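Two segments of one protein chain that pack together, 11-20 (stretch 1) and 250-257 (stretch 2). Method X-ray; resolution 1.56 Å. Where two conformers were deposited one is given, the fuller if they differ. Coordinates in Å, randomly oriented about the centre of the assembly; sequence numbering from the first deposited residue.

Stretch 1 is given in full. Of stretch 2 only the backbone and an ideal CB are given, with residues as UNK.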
# COMPACT_ATOMS: atom_id res chain seq x y z
N PRO A 11 8.15 -29.45 0.71
CA PRO A 11 6.96 -30.32 0.54
C PRO A 11 6.82 -31.52 1.52
O PRO A 11 7.07 -32.66 1.12
CB PRO A 11 7.11 -30.82 -0.91
CG PRO A 11 8.59 -30.84 -1.15
CD PRO A 11 9.20 -29.76 -0.26
N ARG A 12 6.29 -31.30 2.70
CA ARG A 12 6.16 -32.34 3.75
C ARG A 12 4.80 -32.97 3.67
O ARG A 12 3.80 -32.32 3.31
CB ARG A 12 6.31 -31.74 5.13
CG ARG A 12 7.55 -30.88 5.34
CD ARG A 12 7.74 -30.43 6.77
NE ARG A 12 8.71 -29.35 6.89
CZ ARG A 12 9.90 -29.43 7.48
NH1 ARG A 12 10.43 -30.60 7.91
NH2 ARG A 12 10.59 -28.34 7.60
N LEU A 13 4.75 -34.24 4.13
CA LEU A 13 3.51 -34.97 4.32
C LEU A 13 2.87 -34.48 5.61
O LEU A 13 3.52 -34.39 6.64
CB LEU A 13 3.78 -36.47 4.37
CG LEU A 13 2.56 -37.34 4.55
CD1 LEU A 13 1.67 -37.34 3.34
CD2 LEU A 13 3.01 -38.78 4.78
N HIS A 14 1.62 -34.07 5.54
CA HIS A 14 0.97 -33.34 6.62
C HIS A 14 -0.53 -33.68 6.71
O HIS A 14 -1.39 -32.80 6.77
CB HIS A 14 1.20 -31.85 6.36
CG HIS A 14 0.97 -30.96 7.51
ND1 HIS A 14 1.58 -29.72 7.61
CD2 HIS A 14 0.22 -31.10 8.62
CE1 HIS A 14 1.22 -29.16 8.74
NE2 HIS A 14 0.38 -29.96 9.35
N ARG A 15 -0.86 -34.96 6.70
CA ARG A 15 -2.26 -35.39 6.79
C ARG A 15 -2.88 -35.22 8.18
O ARG A 15 -4.06 -34.90 8.33
CB ARG A 15 -2.39 -36.86 6.36
CG ARG A 15 -1.92 -37.17 4.96
CD ARG A 15 -1.75 -38.64 4.75
NE ARG A 15 -0.80 -39.22 5.68
CZ ARG A 15 -0.68 -40.52 5.92
NH1 ARG A 15 -1.43 -41.43 5.29
NH2 ARG A 15 0.20 -40.94 6.79
N SER A 16 -2.06 -35.50 9.19
CA SER A 16 -2.44 -35.53 10.58
C SER A 16 -1.46 -34.71 11.38
O SER A 16 -0.23 -34.82 11.20
CB SER A 16 -2.49 -36.98 11.10
OG SER A 16 -1.29 -37.68 10.84
N GLU A 17 -2.02 -33.87 12.27
CA GLU A 17 -1.19 -32.99 13.12
C GLU A 17 -1.64 -33.18 14.54
O GLU A 17 -2.74 -32.71 14.93
CB GLU A 17 -1.33 -31.55 12.64
CG GLU A 17 -0.62 -30.51 13.47
CD GLU A 17 -0.58 -29.11 12.84
OE1 GLU A 17 -0.20 -28.12 13.54
OE2 GLU A 17 -0.93 -29.01 11.63
N LEU A 18 -0.81 -33.88 15.34
CA LEU A 18 -1.19 -34.23 16.71
C LEU A 18 -0.66 -33.20 17.68
O LEU A 18 0.54 -32.90 17.69
CB LEU A 18 -0.61 -35.60 17.05
CG LEU A 18 -0.82 -36.11 18.46
CD1 LEU A 18 -2.27 -36.47 18.67
CD2 LEU A 18 0.05 -37.33 18.73
N ALA A 19 -1.56 -32.70 18.53
CA ALA A 19 -1.26 -31.77 19.59
C ALA A 19 -0.95 -32.52 20.87
O ALA A 19 -1.77 -33.32 21.31
CB ALA A 19 -2.46 -30.89 19.83
N VAL A 20 0.19 -32.22 21.48
CA VAL A 20 0.59 -32.92 22.72
C VAL A 20 1.04 -31.89 23.76
O VAL A 20 2.02 -31.20 23.53
CB VAL A 20 1.71 -33.93 22.47
CG1 VAL A 20 1.95 -34.75 23.76
CG2 VAL A 20 1.45 -34.84 21.29
N UNK A 250 -7.90 -28.68 1.31
CA UNK A 250 -7.05 -28.78 2.51
C UNK A 250 -6.24 -30.08 2.47
O UNK A 250 -6.69 -31.09 1.92
CB UNK A 250 -7.90 -28.72 3.78
N UNK A 251 -5.06 -30.02 3.08
CA UNK A 251 -4.09 -31.10 3.01
C UNK A 251 -4.00 -31.95 4.25
O UNK A 251 -3.40 -33.02 4.19
CB UNK A 251 -2.71 -30.52 2.71
N UNK A 252 -4.56 -31.47 5.37
CA UNK A 252 -4.54 -32.24 6.62
C UNK A 252 -5.38 -31.62 7.68
O UNK A 252 -6.00 -30.56 7.47
CB UNK A 252 -3.11 -32.39 7.14
N UNK A 253 -5.44 -32.29 8.84
CA UNK A 253 -6.27 -31.84 9.95
C UNK A 253 -5.63 -32.25 11.27
O UNK A 253 -4.90 -33.28 11.38
CB UNK A 253 -7.69 -32.41 9.84
N UNK A 254 -5.91 -31.42 12.29
CA UNK A 254 -5.44 -31.74 13.61
C UNK A 254 -6.11 -32.99 14.19
O UNK A 254 -7.28 -33.26 13.95
CB UNK A 254 -5.67 -30.54 14.54
N UNK A 255 -5.33 -33.67 15.02
CA UNK A 255 -5.79 -34.69 15.94
C UNK A 255 -5.50 -34.20 17.36
O UNK A 255 -4.35 -33.88 17.70
CB UNK A 255 -5.12 -36.04 15.66
N UNK A 256 -6.53 -34.14 18.16
CA UNK A 256 -6.36 -33.77 19.58
C UNK A 256 -6.76 -34.92 20.49
O UNK A 256 -6.78 -34.76 21.72
CB UNK A 256 -7.19 -32.53 19.92
N UNK A 257 -7.06 -36.06 19.90
CA UNK A 257 -7.29 -37.34 20.61
C UNK A 257 -6.74 -38.41 19.71
O UNK A 257 -6.83 -38.31 18.47
CB UNK A 257 -8.77 -37.58 20.93

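Position 250 has nothing of stretch 1 within 5.5 Å of its ideal CB. The visible atoms set no preference. The residue is Phe-250, and it makes no contact here.

At position 251 the CA-to-CB bond runs sideways, and the ideal CB lies 4.8 Å from His-14 O. Stretch 1 offers the backbone N of His-14 nearby, but also carbonyl oxygens. A long polar side chain would suit, as would a smaller one that leaves room for solvent. The residue is Glu-251. Its end comes nearer to stretch 1 than its CB does. A water bridges the two stretches: it accepts from His-14 N at 3.0 Å and donates to Glu-251 OE1 at 2.7 Å.

Position 252 is the most restrictive. Its CA-to-CB direction points toward stretch 1, and an ideal CB would lie 1.8 Å from His-14 O and 2.9 Å from Arg-15 O. Both are clashes. The backbone is also nearly fully extended, with phi/psi of -172/178. Only glycine fits, and the residue is Gly-252. The lack of a side chain lets the backbones approach to 3.9 Å between Arg-15 CA and Gly-252 CA. Gly-252 CA also makes a CA-H...O contact of 3.2 Å with His-14 O.

At position 253 the backbone is extended and pairs in parallel with Ser-16. The ideal CB points to the sheet face that carries Ser-16, 4.6 Å from Arg-15 O. Many side chains would suit. The residue is Lys-253. Its backbone does the pairing: Lys-253 N donates to Arg-15 O at 3.0 Å, and Lys-253 O accepts from Glu-17 N at 3.1 Å. Its NZ is bonded elsewhere in the structure.

Position 254 pairs with Glu-17, and both CB atoms lie on the same face of the sheet. The ideal CB is 3.7 Å from Glu-17 O. The extended Glu-17 side chain offers aliphatic carbons and a carboxylate, which His-14 NE2 already engages at 2.8 Å from Glu-17 OE2. A flat aromatic ring or a long polar or basic chain would suit. The residue is Trp-254. Glu-17 CG sits over the face of its five-membered ring, 4.2 Å from the centroid, in a CH-pi contact.

Position 255 pairs with Leu-18 and shares its face. The ideal CB lies 4.2 Å from Leu-18 CD1 and 4.2 Å from Glu-17 O. A small apolar residue suits this spot well. The residue is Ala-255, whose CB packs against Leu-18 CD1 at 4.2 Å. Ala-255 N donates to Glu-17 O at 2.8 Å, and Ala-255 O accepts from Ala-19 N at 3.1 Å.

At position 256 the CA-to-CB bond points sideways, 5.0 Å from Ala-19 CB to the ideal CB. Apolar side chains of several sizes would suit. The residue is Ile-256, whose CG2 meets Ala-19 CB at 4.1 Å. A water donates to Ala-19 O at 2.7 Å and to Ile-256 O at 3.3 Å.

Position 257 points away, so stretch 1 sets no preference. The residue is His-257, which caps a backbone N just past the stretch.

Stretch 2, residues 250-257: FEGKWAIH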
# COMPACT_ATOMS: atom_id res chain seq x y z
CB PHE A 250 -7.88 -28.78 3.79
CG PHE A 250 -8.31 -27.41 4.27
CD1 PHE A 250 -9.14 -26.58 3.50
CD2 PHE A 250 -7.79 -26.91 5.44
CE1 PHE A 250 -9.48 -25.29 3.93
CE2 PHE A 250 -8.14 -25.65 5.88
CZ PHE A 250 -8.98 -24.83 5.12
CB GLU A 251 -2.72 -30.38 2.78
CG GLU A 251 -1.59 -31.21 2.52
CD GLU A 251 -0.48 -30.41 1.88
OE1 GLU A 251 0.61 -30.93 2.06
OE2 GLU A 251 -0.81 -29.39 1.18
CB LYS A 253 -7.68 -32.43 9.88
CG LYS A 253 -8.70 -31.90 10.88
CD LYS A 253 -10.12 -32.33 10.58
CE LYS A 253 -11.12 -31.91 11.64
NZ LYS A 253 -11.08 -30.44 11.85
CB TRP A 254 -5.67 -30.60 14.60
CG TRP A 254 -4.84 -29.38 14.36
CD1 TRP A 254 -4.24 -28.96 13.19
CD2 TRP A 254 -4.60 -28.36 15.31
NE1 TRP A 254 -3.61 -27.76 13.39
CE2 TRP A 254 -3.82 -27.35 14.69
CE3 TRP A 254 -4.96 -28.20 16.64
CZ2 TRP A 254 -3.42 -26.22 15.36
CZ3 TRP A 254 -4.58 -27.09 17.31
CH2 TRP A 254 -3.82 -26.09 16.68
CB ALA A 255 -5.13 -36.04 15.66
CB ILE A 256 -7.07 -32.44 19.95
CG1 ILE A 256 -8.56 -32.48 19.71
CG2 ILE A 256 -6.46 -31.23 19.22
CD1 ILE A 256 -9.29 -31.34 20.43
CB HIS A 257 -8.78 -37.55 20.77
CG HIS A 257 -9.14 -38.76 21.56
ND1 HIS A 257 -9.34 -40.00 20.99
CD2 HIS A 257 -9.36 -38.91 22.88
CE1 HIS A 257 -9.65 -40.87 21.94
NE2 HIS A 257 -9.68 -40.23 23.10
O HOH W 1 0.82 -33.58 2.64
O HOH W 2 -4.14 -33.02 22.64
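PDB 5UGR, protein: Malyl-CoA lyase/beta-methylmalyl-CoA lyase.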